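PDB 5E75: SusD-like protein BACOVA_02651 from Bacteroides ovatus, which binds polysaccharide at the cell surface and probably mediates capture of xyloglucan before its transport into the periplasm for degradation. Local coordinates for residues T62-A67 with P482-N487; R126-V131 with L495-S500; D424-F429 with E491-P496; F462-T467 with P476-A481. All blocks are in the same frame, centred on the assembly; numbering follows the deposited sequence.

Contact 1. Residues T62-A67 with P482-N487; sequences TFQVTA and PEFTIN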
loop_
_atom_site.group_PDB
_atom_site.type_symbol
_atom_site.label_atom_id
_atom_site.label_comp_id
_atom_site.label_asym_id
_atom_site.label_seq_id
_atom_site.Cartn_x
_atom_site.Cartn_y
_atom_site.Cartn_z
ATOM N N THR A 62 17.416 -4.611 0.719
ATOM C CA THR A 62 18.772 -4.312 1.162
ATOM C C THR A 62 19.364 -3.041 0.544
ATOM O O THR A 62 20.511 -2.694 0.798
ATOM C CB THR A 62 19.706 -5.501 0.889
ATOM O OG1 THR A 62 19.822 -5.692 -0.528
ATOM C CG2 THR A 62 19.155 -6.767 1.525
ATOM N N PHE A 63 18.562 -2.328 -0.240
ATOM C CA PHE A 63 18.972 -1.067 -0.863
ATOM C C PHE A 63 20.112 -1.236 -1.866
ATOM O O PHE A 63 21.108 -0.506 -1.840
ATOM C CB PHE A 63 19.287 0.013 0.184
ATOM C CG PHE A 63 18.081 0.468 0.949
ATOM C CD1 PHE A 63 17.286 1.492 0.462
ATOM C CD2 PHE A 63 17.725 -0.142 2.132
ATOM C CE1 PHE A 63 16.164 1.903 1.143
ATOM C CE2 PHE A 63 16.609 0.267 2.844
ATOM C CZ PHE A 63 15.815 1.288 2.341
ATOM N N GLN A 64 19.942 -2.196 -2.765
ATOM C CA GLN A 64 20.916 -2.435 -3.821
ATOM C C GLN A 64 20.260 -2.517 -5.203
ATOM O O GLN A 64 20.732 -3.212 -6.092
ATOM C CB GLN A 64 21.701 -3.704 -3.513
ATOM C CG GLN A 64 22.473 -3.621 -2.201
ATOM C CD GLN A 64 23.081 -4.939 -1.801
ATOM O OE1 GLN A 64 22.470 -5.722 -1.083
ATOM N NE2 GLN A 64 24.296 -5.197 -2.272
ATOM N N VAL A 65 19.182 -1.766 -5.392
ATOM C CA VAL A 65 18.467 -1.763 -6.665
ATOM C C VAL A 65 19.262 -1.028 -7.748
ATOM O O VAL A 65 19.857 0.015 -7.491
ATOM C CB VAL A 65 17.081 -1.108 -6.519
ATOM C CG1 VAL A 65 16.306 -1.153 -7.848
ATOM C CG2 VAL A 65 16.280 -1.787 -5.436
ATOM N N THR A 66 19.283 -1.596 -8.950
ATOM C CA THR A 66 19.912 -0.946 -10.097
ATOM C C THR A 66 18.844 -0.371 -11.017
ATOM O O THR A 66 17.676 -0.764 -10.974
ATOM C CB THR A 66 20.774 -1.905 -10.923
ATOM O OG1 THR A 66 19.932 -2.742 -11.724
ATOM C CG2 THR A 66 21.649 -2.770 -10.034
ATOM N N ALA A 67 19.255 0.570 -11.859
ATOM C CA ALA A 67 18.335 1.245 -12.769
ATOM C C ALA A 67 17.706 0.321 -13.803
ATOM O O ALA A 67 16.676 0.678 -14.386
ATOM C CB ALA A 67 19.038 2.390 -13.460
ATOM N N PRO A 482 22.994 -11.617 5.565
ATOM C CA PRO A 482 23.000 -11.327 4.130
ATOM C C PRO A 482 24.418 -11.317 3.558
ATOM O O PRO A 482 25.375 -11.156 4.312
ATOM C CB PRO A 482 22.384 -9.925 4.057
ATOM C CG PRO A 482 22.569 -9.354 5.415
ATOM C CD PRO A 482 22.461 -10.498 6.358
ATOM N N GLU A 483 24.540 -11.509 2.248
ATOM C CA GLU A 483 25.840 -11.473 1.587
ATOM C C GLU A 483 26.521 -10.148 1.885
ATOM O O GLU A 483 27.713 -10.099 2.191
ATOM C CB GLU A 483 25.688 -11.645 0.075
ATOM C CG GLU A 483 25.187 -13.011 -0.360
ATOM C CD GLU A 483 25.231 -13.195 -1.866
ATOM O OE1 GLU A 483 25.391 -12.187 -2.588
ATOM O OE2 GLU A 483 25.109 -14.351 -2.330
ATOM N N PHE A 484 25.740 -9.077 1.803
ATOM C CA PHE A 484 26.239 -7.735 2.055
ATOM C C PHE A 484 25.247 -6.932 2.873
ATOM O O PHE A 484 24.046 -6.937 2.589
ATOM C CB PHE A 484 26.506 -7.026 0.730
ATOM C CG PHE A 484 27.516 -7.723 -0.122
ATOM C CD1 PHE A 484 28.848 -7.748 0.254
ATOM C CD2 PHE A 484 27.138 -8.363 -1.288
ATOM C CE1 PHE A 484 29.788 -8.395 -0.521
ATOM C CE2 PHE A 484 28.076 -9.013 -2.071
ATOM C CZ PHE A 484 29.401 -9.029 -1.685
ATOM N N THR A 485 25.757 -6.262 3.902
ATOM C CA THR A 485 24.991 -5.257 4.622
ATOM C C THR A 485 25.482 -3.878 4.184
ATOM O O THR A 485 26.633 -3.506 4.413
ATOM C CB THR A 485 25.124 -5.406 6.150
ATOM O OG1 THR A 485 24.551 -6.654 6.563
ATOM C CG2 THR A 485 24.401 -4.265 6.869
ATOM N N ILE A 486 24.596 -3.146 3.525
ATOM C CA ILE A 486 24.870 -1.799 3.062
ATOM C C ILE A 486 24.531 -0.830 4.186
ATOM O O ILE A 486 23.517 -1.011 4.856
ATOM C CB ILE A 486 24.019 -1.511 1.785
ATOM C CG1 ILE A 486 24.828 -1.879 0.541
ATOM C CG2 ILE A 486 23.558 -0.059 1.691
ATOM C CD1 ILE A 486 25.173 -3.342 0.463
ATOM N N ASN A 487 25.386 0.172 4.410
ATOM C CA ASN A 487 25.034 1.306 5.260
ATOM C C ASN A 487 24.058 2.195 4.486
ATOM O O ASN A 487 24.407 2.803 3.472
ATOM C CB ASN A 487 26.284 2.098 5.670
ATOM C CG ASN A 487 25.954 3.371 6.397
ATOM O OD1 ASN A 487 25.212 3.362 7.365
ATOM N ND2 ASN A 487 26.505 4.482 5.928
#
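The side chains of Gln64 and Ile486 cross obliquely, the flat amide of Gln64 set against the CD1 methyl of Ile486. With its CG anti to the carbonyl carbon and the chain extended beyond, Gln64 brings NE2 to 3.4 Å from Ile486 CD1, and its CD and CG follow at 3.5 and 3.8 Å from the same methyl. The rotation of the amide is fixed from within its own segment: Thr62 OG1 donates to Gln64 OE1 at 2.7 Å, in the carbonyl plane and on a lone pair. Phe484 runs at about a right angle to the glutamine, ring and amide planes 89° apart; its CB comes to 4.2 Å from Gln64 NE2 while the ring leads away. On the backbone side, Ile486 CB lies 3.8 Å from Thr62 O. An alanine in place of Gln64 would probably leave the Ile486 methyl less well covered and deprive the Thr62 hydroxyl of its Gln64 acceptor. The contact joins the loop between helices 58-62 and 70-95 to the connection running from strand 472-474 to helix 490-493. Phe63, with positive phi where helix 58-62 ends, sends its ring onward to Asp492 and Ile493 of helix 490-493.

Contact 2. Residues R126-V131 with L495-S500; sequences RIWGPV and LPYPES. With EDO (1,2-ethanediol), chain C.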
loop_
_atom_site.group_PDB
_atom_site.type_symbol
_atom_site.label_atom_id
_atom_site.label_comp_id
_atom_site.label_asym_id
_atom_site.label_seq_id
_atom_site.Cartn_x
_atom_site.Cartn_y
_atom_site.Cartn_z
ATOM N N ARG A 126 6.657 9.307 -3.658
ATOM C CA ARG A 126 7.301 8.602 -2.556
ATOM C C ARG A 126 8.073 7.361 -3.056
ATOM O O ARG A 126 8.290 6.424 -2.262
ATOM C CB ARG A 126 6.220 8.217 -1.489
ATOM C CG ARG A 126 5.348 9.442 -0.868
ATOM C CD ARG A 126 4.074 9.005 -0.033
ATOM N NE ARG A 126 3.055 8.384 -0.858
ATOM C CZ ARG A 126 2.063 7.652 -0.407
ATOM N NH1 ARG A 126 1.945 7.404 0.900
ATOM N NH2 ARG A 126 1.222 7.085 -1.257
ATOM N N ILE A 127 8.421 7.331 -4.357
ATOM C CA ILE A 127 9.327 6.355 -4.985
ATOM C C ILE A 127 10.495 7.079 -5.653
ATOM O O ILE A 127 11.658 6.830 -5.323
ATOM C CB ILE A 127 8.610 5.478 -6.068
ATOM C CG1 ILE A 127 7.533 4.621 -5.433
ATOM C CG2 ILE A 127 9.630 4.590 -6.833
ATOM C CD1 ILE A 127 6.527 4.037 -6.440
ATOM N N TRP A 128 10.182 7.993 -6.569
ATOM C CA TRP A 128 11.178 8.751 -7.327
ATOM C C TRP A 128 11.343 10.203 -6.862
ATOM O O TRP A 128 12.423 10.775 -7.027
ATOM C CB TRP A 128 10.828 8.768 -8.827
ATOM C CG TRP A 128 10.962 7.420 -9.461
ATOM C CD1 TRP A 128 12.126 6.813 -9.820
ATOM C CD2 TRP A 128 9.912 6.498 -9.776
ATOM N NE1 TRP A 128 11.873 5.561 -10.336
ATOM C CE2 TRP A 128 10.518 5.350 -10.335
ATOM C CE3 TRP A 128 8.520 6.527 -9.644
ATOM C CZ2 TRP A 128 9.786 4.239 -10.734
ATOM C CZ3 TRP A 128 7.793 5.431 -10.064
ATOM C CH2 TRP A 128 8.428 4.300 -10.603
ATOM N N GLY A 129 10.295 10.790 -6.282
ATOM C CA GLY A 129 10.311 12.204 -5.924
ATOM C C GLY A 129 9.831 13.023 -7.111
ATOM O O GLY A 129 8.667 12.928 -7.467
ATOM N N PRO A 130 10.717 13.804 -7.754
ATOM C CA PRO A 130 10.301 14.510 -8.967
ATOM C C PRO A 130 9.816 13.534 -10.024
ATOM O O PRO A 130 10.419 12.475 -10.233
ATOM C CB PRO A 130 11.590 15.218 -9.419
ATOM C CG PRO A 130 12.423 15.333 -8.178
ATOM C CD PRO A 130 12.121 14.093 -7.401
ATOM N N VAL A 131 8.727 13.887 -10.695
ATOM C CA VAL A 131 8.229 13.109 -11.835
ATOM C C VAL A 131 7.631 14.084 -12.848
ATOM O O VAL A 131 7.529 15.279 -12.556
ATOM C CB VAL A 131 7.180 12.033 -11.418
ATOM C CG1 VAL A 131 7.844 10.901 -10.627
ATOM C CG2 VAL A 131 6.042 12.650 -10.635
ATOM N N LEU A 495 14.359 5.797 -5.396
ATOM C CA LEU A 495 14.824 4.869 -6.418
ATOM C C LEU A 495 15.233 5.589 -7.702
ATOM O O LEU A 495 14.787 6.687 -7.965
ATOM C CB LEU A 495 13.721 3.848 -6.694
ATOM C CG LEU A 495 13.620 2.817 -5.555
ATOM C CD1 LEU A 495 12.264 2.121 -5.449
ATOM C CD2 LEU A 495 14.727 1.787 -5.693
ATOM N N PRO A 496 16.121 4.973 -8.499
ATOM C CA PRO A 496 16.550 5.589 -9.754
ATOM C C PRO A 496 15.447 5.529 -10.801
ATOM O O PRO A 496 14.570 4.663 -10.740
ATOM C CB PRO A 496 17.748 4.736 -10.176
ATOM C CG PRO A 496 17.540 3.434 -9.532
ATOM C CD PRO A 496 16.778 3.683 -8.253
ATOM N N TYR A 497 15.478 6.461 -11.752
ATOM C CA TYR A 497 14.560 6.410 -12.890
ATOM C C TYR A 497 14.907 5.174 -13.713
ATOM O O TYR A 497 16.069 4.780 -13.775
ATOM C CB TYR A 497 14.638 7.706 -13.714
ATOM C CG TYR A 497 14.212 8.904 -12.899
ATOM C CD1 TYR A 497 12.880 9.095 -12.563
ATOM C CD2 TYR A 497 15.144 9.798 -12.417
ATOM C CE1 TYR A 497 12.482 10.176 -11.789
ATOM C CE2 TYR A 497 14.763 10.872 -11.637
ATOM C CZ TYR A 497 13.435 11.046 -11.315
ATOM O OH TYR A 497 13.088 12.111 -10.522
ATOM N N PRO A 498 13.901 4.533 -14.320
ATOM C CA PRO A 498 14.191 3.285 -15.032
ATOM C C PRO A 498 15.083 3.543 -16.239
ATOM O O PRO A 498 14.829 4.483 -16.983
ATOM C CB PRO A 498 12.803 2.803 -15.486
ATOM C CG PRO A 498 11.808 3.577 -14.658
ATOM C CD PRO A 498 12.469 4.884 -14.365
ATOM N N GLU A 499 16.108 2.725 -16.428
ATOM C CA GLU A 499 17.126 2.988 -17.442
ATOM C C GLU A 499 16.541 3.135 -18.839
ATOM O O GLU A 499 16.936 4.040 -19.568
ATOM C CB GLU A 499 18.212 1.904 -17.439
ATOM C CG GLU A 499 19.267 2.122 -18.531
ATOM C CD GLU A 499 20.487 1.237 -18.379
ATOM O OE1 GLU A 499 21.075 1.208 -17.279
ATOM O OE2 GLU A 499 20.864 0.577 -19.369
ATOM N N SER A 500 15.586 2.283 -19.200
ATOM C CA SER A 500 15.010 2.341 -20.539
ATOM C C SER A 500 14.284 3.667 -20.771
ATOM O O SER A 500 14.306 4.213 -21.876
ATOM C CB SER A 500 14.065 1.159 -20.768
ATOM O OG SER A 500 13.023 1.135 -19.804
HETATM C C1 EDO C . -2.455 6.983 -1.133
HETATM O O1 EDO C . -1.530 6.397 -0.222
HETATM C C2 EDO C . -2.279 6.402 -2.530
HETATM O O2 EDO C . -1.263 7.098 -3.255
HETATM O O HOH W 1 14.791 9.486 -7.738
#
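Two loops, one leaving helix 103-125 and the other leading into helix 499-504 with Pro498 at its N-cap position, are tied together here largely through backbone carbonyls. Leu495 N donates to Ile127 O at 2.9 Å, nearly along the C=O axis and fairly straight at 158°. Two aromatic side chains supply the other donors. Trp128 NE1 reaches Pro496 O at 2.9 Å; the oxygen lies in the indole plane, whereas the donor stands above the carbonyl plane. In the reverse direction Tyr497 OH donates to Pro130 O at 2.7 Å, with that oxygen at the edge of the phenol ring. The five-membered ring of Trp128 and the Tyr497 ring are nearly parallel, 11° apart, but slid until they barely overlap: Trp128 CD1 and Tyr497 CD1 meet at 3.6 Å. Ile127 CG2 sits over the centre of the indole on one face and touches Leu495 CD1 at 3.9 Å. One water donates to both Trp128 O and Leu495 O. Away from the contact, Arg126 NH2 donates to an ethanediol probably left from crystallisation. Donors run both ways between the loops, and Trp128 and Tyr497 each combine a polar tie with ring packing, which probably limits their freedom to rotate.

Contact 3. Residues D424-F429 with E491-P496; sequences DMVTWF and EDIFLP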
loop_
_atom_site.group_PDB
_atom_site.type_symbol
_atom_site.label_atom_id
_atom_site.label_comp_id
_atom_site.label_asym_id
_atom_site.label_seq_id
_atom_site.Cartn_x
_atom_site.Cartn_y
_atom_site.Cartn_z
ATOM N N ASP A 424 4.919 5.175 3.456
ATOM C CA ASP A 424 4.879 5.880 4.728
ATOM C C ASP A 424 6.296 6.119 5.265
ATOM O O ASP A 424 6.570 7.178 5.824
ATOM C CB ASP A 424 4.079 5.105 5.765
ATOM C CG ASP A 424 2.628 5.007 5.433
ATOM O OD1 ASP A 424 2.154 5.805 4.620
ATOM O OD2 ASP A 424 1.971 4.134 6.043
ATOM N N MET A 425 7.191 5.151 5.099
ATOM C CA MET A 425 8.569 5.310 5.551
ATOM C C MET A 425 9.301 6.406 4.769
ATOM O O MET A 425 10.109 7.127 5.355
ATOM C CB MET A 425 9.335 3.991 5.488
ATOM C CG MET A 425 8.904 3.026 6.550
ATOM S SD MET A 425 9.690 1.433 6.367
ATOM C CE MET A 425 9.027 0.581 7.807
ATOM N N VAL A 426 9.031 6.550 3.470
ATOM C CA VAL A 426 9.639 7.638 2.706
ATOM C C VAL A 426 9.144 8.993 3.213
ATOM O O VAL A 426 9.938 9.933 3.371
ATOM C CB VAL A 426 9.391 7.486 1.185
ATOM C CG1 VAL A 426 9.944 8.673 0.430
ATOM C CG2 VAL A 426 10.023 6.184 0.691
ATOM N N THR A 427 7.838 9.101 3.467
ATOM C CA THR A 427 7.289 10.322 4.049
ATOM C C THR A 427 7.999 10.678 5.361
ATOM O O THR A 427 8.392 11.822 5.575
ATOM C CB THR A 427 5.779 10.207 4.269
ATOM O OG1 THR A 427 5.138 10.133 2.997
ATOM C CG2 THR A 427 5.226 11.405 5.016
ATOM N N TRP A 428 8.159 9.699 6.242
ATOM C CA TRP A 428 8.852 9.945 7.498
ATOM C C TRP A 428 10.321 10.332 7.272
ATOM O O TRP A 428 10.844 11.192 7.986
ATOM C CB TRP A 428 8.732 8.730 8.441
ATOM C CG TRP A 428 7.363 8.523 9.000
ATOM C CD1 TRP A 428 6.482 9.485 9.454
ATOM C CD2 TRP A 428 6.704 7.269 9.195
ATOM N NE1 TRP A 428 5.322 8.895 9.900
ATOM C CE2 TRP A 428 5.434 7.538 9.747
ATOM C CE3 TRP A 428 7.063 5.939 8.940
ATOM C CZ2 TRP A 428 4.531 6.524 10.047
ATOM C CZ3 TRP A 428 6.168 4.940 9.219
ATOM C CH2 TRP A 428 4.911 5.237 9.766
ATOM N N PHE A 429 10.986 9.727 6.283
ATOM C CA PHE A 429 12.371 10.059 5.965
ATOM C C PHE A 429 12.515 11.491 5.467
ATOM O O PHE A 429 13.509 12.169 5.760
ATOM C CB PHE A 429 12.939 9.064 4.946
ATOM C CG PHE A 429 14.193 9.537 4.295
ATOM C CD1 PHE A 429 15.400 9.482 4.969
ATOM C CD2 PHE A 429 14.162 10.093 3.035
ATOM C CE1 PHE A 429 16.551 9.966 4.380
ATOM C CE2 PHE A 429 15.313 10.571 2.448
ATOM C CZ PHE A 429 16.504 10.517 3.117
ATOM N N GLU A 491 21.007 9.035 0.004
ATOM C CA GLU A 491 20.997 8.820 -1.438
ATOM C C GLU A 491 20.360 7.487 -1.840
ATOM O O GLU A 491 19.978 7.307 -2.994
ATOM C CB GLU A 491 22.422 8.885 -2.016
ATOM C CG GLU A 491 23.102 10.256 -1.969
ATOM C CD GLU A 491 23.409 10.768 -0.556
ATOM O OE1 GLU A 491 23.701 9.963 0.378
ATOM O OE2 GLU A 491 23.358 12.007 -0.385
ATOM N N ASP A 492 20.215 6.564 -0.895
ATOM C CA ASP A 492 19.645 5.253 -1.184
ATOM C C ASP A 492 18.123 5.209 -1.196
ATOM O O ASP A 492 17.534 4.271 -1.736
ATOM C CB ASP A 492 20.136 4.216 -0.167
ATOM C CG ASP A 492 21.628 3.963 -0.264
ATOM O OD1 ASP A 492 22.069 3.448 -1.308
ATOM O OD2 ASP A 492 22.362 4.260 0.713
ATOM N N ILE A 493 17.487 6.207 -0.610
ATOM C CA ILE A 493 16.069 6.071 -0.291
ATOM C C ILE A 493 15.170 6.143 -1.520
ATOM O O ILE A 493 14.368 5.230 -1.741
ATOM C CB ILE A 493 15.629 7.084 0.781
ATOM C CG1 ILE A 493 16.490 6.948 2.042
ATOM C CG2 ILE A 493 14.151 6.906 1.133
ATOM C CD1 ILE A 493 16.608 5.534 2.606
ATOM N N PHE A 494 15.299 7.207 -2.305
ATOM C CA PHE A 494 14.541 7.332 -3.539
ATOM C C PHE A 494 15.191 6.477 -4.615
ATOM O O PHE A 494 16.419 6.401 -4.720
ATOM C CB PHE A 494 14.432 8.802 -3.932
ATOM C CG PHE A 494 13.500 9.587 -3.042
ATOM C CD1 PHE A 494 13.902 10.100 -1.817
ATOM C CD2 PHE A 494 12.190 9.774 -3.433
ATOM C CE1 PHE A 494 13.010 10.804 -1.026
ATOM C CE2 PHE A 494 11.313 10.473 -2.672
ATOM C CZ PHE A 494 11.712 10.985 -1.449
ATOM N N LEU A 495 14.359 5.797 -5.396
ATOM C CA LEU A 495 14.824 4.869 -6.418
ATOM C C LEU A 495 15.233 5.589 -7.702
ATOM O O LEU A 495 14.787 6.687 -7.965
ATOM C CB LEU A 495 13.721 3.848 -6.694
ATOM C CG LEU A 495 13.620 2.817 -5.555
ATOM C CD1 LEU A 495 12.264 2.121 -5.449
ATOM C CD2 LEU A 495 14.727 1.787 -5.693
ATOM N N PRO A 496 16.121 4.973 -8.499
ATOM C CA PRO A 496 16.550 5.589 -9.754
ATOM C C PRO A 496 15.447 5.529 -10.801
ATOM O O PRO A 496 14.570 4.663 -10.740
ATOM C CB PRO A 496 17.748 4.736 -10.176
ATOM C CG PRO A 496 17.540 3.434 -9.532
ATOM C CD PRO A 496 16.778 3.683 -8.253
#
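Ile493 is the knob of this contact and the Phe429 ring the surface it presses on. The two side chains reach toward each other tip to tip, and Ile493 CG1 lands over the middle of the ring, 3.7 Å from its centroid and 9° off the normal, a well-centred CH-pi contact. The CG2 branch of the isoleucine lies above the ring plane but just past the rim, 3.7 Å from Phe429 CD2. Val426 CG2 is 4.2 Å from Ile493 CG2, so that this methyl settles into the notch between the Phe429 ring and the valine. The other methyl of Val426, CG1, anti to the backbone N at chi1 176°, turns to the tip of Phe494 and meets its CZ at 3.5 Å. The two phenylalanines meet at their rims, Phe429 CE2 and Phe494 CE1 being 4.2 Å apart. Replacing Phe429 by alanine would remove the flat surface under Ile493 and the rim partner of Phe494, and would probably loosen the fit of the short helix. Phe429 also touches Leu437, and Ile493 touches Phe440, both on helix 433-441. Val426 and Phe429, three residues apart, form one apolar face of helix 421-431, against which Ile493 of the short helical segment 490-493 and Phe494 of the loop after it pack within the helix-rich SusD fold.

Contact 4. Residues F462-T467 with P476-A481; sequences FGKYDT and PEYYTA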
loop_
_atom_site.group_PDB
_atom_site.type_symbol
_atom_site.label_atom_id
_atom_site.label_comp_id
_atom_site.label_asym_id
_atom_site.label_seq_id
_atom_site.Cartn_x
_atom_site.Cartn_y
_atom_site.Cartn_z
ATOM N N PHE A 462 13.449 -17.140 17.586
ATOM C CA PHE A 462 14.130 -17.090 16.296
ATOM C C PHE A 462 15.478 -17.792 16.388
ATOM O O PHE A 462 16.259 -17.533 17.312
ATOM C CB PHE A 462 14.346 -15.629 15.848
ATOM C CG PHE A 462 13.081 -14.810 15.782
ATOM C CD1 PHE A 462 12.598 -14.164 16.904
ATOM C CD2 PHE A 462 12.372 -14.690 14.598
ATOM C CE1 PHE A 462 11.435 -13.417 16.845
ATOM C CE2 PHE A 462 11.217 -13.946 14.545
ATOM C CZ PHE A 462 10.744 -13.322 15.661
ATOM N N GLY A 463 15.750 -18.678 15.436
ATOM C CA GLY A 463 17.011 -19.393 15.405
ATOM C C GLY A 463 17.043 -20.439 14.310
ATOM O O GLY A 463 16.615 -20.208 13.186
ATOM N N LYS A 464 17.556 -21.622 14.635
ATOM C CA LYS A 464 17.659 -22.693 13.656
ATOM C C LYS A 464 17.625 -24.026 14.372
ATOM O O LYS A 464 17.658 -24.075 15.600
ATOM C CB LYS A 464 18.956 -22.576 12.848
ATOM C CG LYS A 464 20.218 -22.905 13.628
ATOM C CD LYS A 464 21.462 -22.631 12.802
ATOM C CE LYS A 464 21.794 -23.792 11.878
ATOM N NZ LYS A 464 22.897 -23.451 10.937
ATOM N N TYR A 465 17.533 -25.101 13.607
ATOM C CA TYR A 465 17.684 -26.436 14.181
ATOM C C TYR A 465 19.124 -26.923 14.030
ATOM O O TYR A 465 19.858 -26.475 13.153
ATOM C CB TYR A 465 16.711 -27.418 13.533
ATOM C CG TYR A 465 15.278 -27.214 13.973
ATOM C CD1 TYR A 465 14.881 -27.474 15.281
ATOM C CD2 TYR A 465 14.329 -26.753 13.084
ATOM C CE1 TYR A 465 13.571 -27.283 15.682
ATOM C CE2 TYR A 465 13.025 -26.556 13.473
ATOM C CZ TYR A 465 12.648 -26.820 14.764
ATOM O OH TYR A 465 11.342 -26.625 15.134
ATOM N N ASP A 466 19.528 -27.831 14.912
ATOM C CA ASP A 466 20.837 -28.468 14.806
ATOM C C ASP A 466 20.756 -29.451 13.644
ATOM O O ASP A 466 19.733 -29.527 12.958
ATOM C CB ASP A 466 21.170 -29.203 16.113
ATOM C CG ASP A 466 22.674 -29.357 16.361
ATOM O OD1 ASP A 466 23.506 -28.934 15.530
ATOM O OD2 ASP A 466 23.019 -29.930 17.416
ATOM N N THR A 467 21.828 -30.212 13.435
ATOM C CA THR A 467 21.874 -31.193 12.352
ATOM C C THR A 467 20.681 -32.155 12.385
ATOM O O THR A 467 20.228 -32.616 11.342
ATOM C CB THR A 467 23.172 -32.020 12.402
ATOM O OG1 THR A 467 23.181 -32.825 13.586
ATOM C CG2 THR A 467 24.396 -31.113 12.394
ATOM N N PRO A 476 20.461 -14.551 17.541
ATOM C CA PRO A 476 21.055 -13.936 16.350
ATOM C C PRO A 476 22.301 -14.615 15.809
ATOM O O PRO A 476 22.578 -14.488 14.619
ATOM C CB PRO A 476 21.385 -12.517 16.820
ATOM C CG PRO A 476 20.448 -12.269 17.940
ATOM C CD PRO A 476 20.331 -13.581 18.640
ATOM N N GLU A 477 23.049 -15.327 16.645
ATOM C CA GLU A 477 24.238 -16.003 16.151
ATOM C C GLU A 477 23.864 -17.121 15.172
ATOM O O GLU A 477 24.702 -17.594 14.399
ATOM C CB GLU A 477 25.082 -16.547 17.314
ATOM C CG GLU A 477 24.384 -17.564 18.203
ATOM C CD GLU A 477 23.590 -16.938 19.347
ATOM O OE1 GLU A 477 23.114 -15.789 19.212
ATOM O OE2 GLU A 477 23.446 -17.604 20.396
ATOM N N TYR A 478 22.594 -17.527 15.192
ATOM C CA TYR A 478 22.115 -18.602 14.323
ATOM C C TYR A 478 21.319 -18.097 13.122
ATOM O O TYR A 478 20.842 -18.897 12.319
ATOM C CB TYR A 478 21.261 -19.579 15.121
ATOM C CG TYR A 478 22.037 -20.247 16.223
ATOM C CD1 TYR A 478 22.999 -21.201 15.928
ATOM C CD2 TYR A 478 21.822 -19.918 17.551
ATOM C CE1 TYR A 478 23.721 -21.816 16.929
ATOM C CE2 TYR A 478 22.545 -20.523 18.560
ATOM C CZ TYR A 478 23.489 -21.470 18.237
ATOM O OH TYR A 478 24.212 -22.082 19.242
ATOM N N TYR A 479 21.172 -16.783 12.997
ATOM C CA TYR A 479 20.525 -16.210 11.823
ATOM C C TYR A 479 21.427 -16.381 10.614
ATOM O O TYR A 479 22.647 -16.510 10.748
ATOM C CB TYR A 479 20.257 -14.708 11.990
ATOM C CG TYR A 479 19.352 -14.285 13.127
ATOM C CD1 TYR A 479 18.680 -15.209 13.920
ATOM C CD2 TYR A 479 19.176 -12.932 13.406
ATOM C CE1 TYR A 479 17.869 -14.793 14.961
ATOM C CE2 TYR A 479 18.378 -12.518 14.434
ATOM C CZ TYR A 479 17.727 -13.444 15.206
ATOM O OH TYR A 479 16.930 -13.002 16.232
ATOM N N THR A 480 20.824 -16.378 9.434
ATOM C CA THR A 480 21.566 -16.339 8.188
ATOM C C THR A 480 21.780 -14.875 7.847
ATOM O O THR A 480 20.820 -14.133 7.624
ATOM C CB THR A 480 20.792 -17.053 7.063
ATOM O OG1 THR A 480 20.538 -18.413 7.448
ATOM C CG2 THR A 480 21.572 -17.028 5.760
ATOM N N ALA A 481 23.033 -14.436 7.848
ATOM C CA ALA A 481 23.337 -13.052 7.509
ATOM C C ALA A 481 23.322 -12.835 5.999
ATOM O O ALA A 481 23.576 -13.758 5.227
ATOM C CB ALA A 481 24.679 -12.633 8.107
#
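Gly463 O accepts a hydrogen bond from Thr449 OG1, one side-chain grip on a carbonyl of strand 460-465, and the glycine backbone is further bonded to Ala451 of the adjoining strand. Toward residues 476-481 the same strand offers van der Waals contact instead. Lys464 leaves the backbone with CG in the crowded position between N and the carbonyl carbon, chi1 71°, and crosses Tyr478 at about a right angle: its CG lies 3.8 Å from Tyr478 CB, and its CD lies 3.8 Å from Tyr478 CD1. Next to it, Gly463 CA approaches Tyr478 CB to 4.3 Å. At the other end Phe462 CB rests 3.7 Å from Tyr479 CE1, while the phenylalanine ring leads away to helix 286-291. The Tyr479 ring has Pro476 CA over the centre of one face and Phe462 O in its plane at the edge. A 3-10 turn over 476-478, in which Tyr479 N donates to Pro476 O at 3.1 Å, follows strand 472-474. Strand 460-465 is the central strand of a three-stranded antiparallel sheet, and the chain leaving outermost strand 472-474 packs its tyrosines against it.

Contacts 1, 2 and 3 form one connected cluster, while contact 4 stands apart. Contacts 2 and 3 share Leu495 and Pro496, with centres about 11 Å apart, and Ile127 O lies 3.5 Å from Phe494 CD2. Contact 1 meets contact 2 where Ala67 O and Glu499 N, 2.9 Å apart, probably hydrogen-bond, and meets the shared Leu495 through Val65 CB, 3.8 Å from Leu495 CD2. A Tris molecule, probably from crystallisation, sits at this junction, hydrogen-bonded to Phe63 O, Val65 O and Phe494 O; its presence may indicate a pocket, though nothing ties it to the xyloglucan site. Contact 4 adjoins contact 1 in sequence, their centres about 22 Å apart.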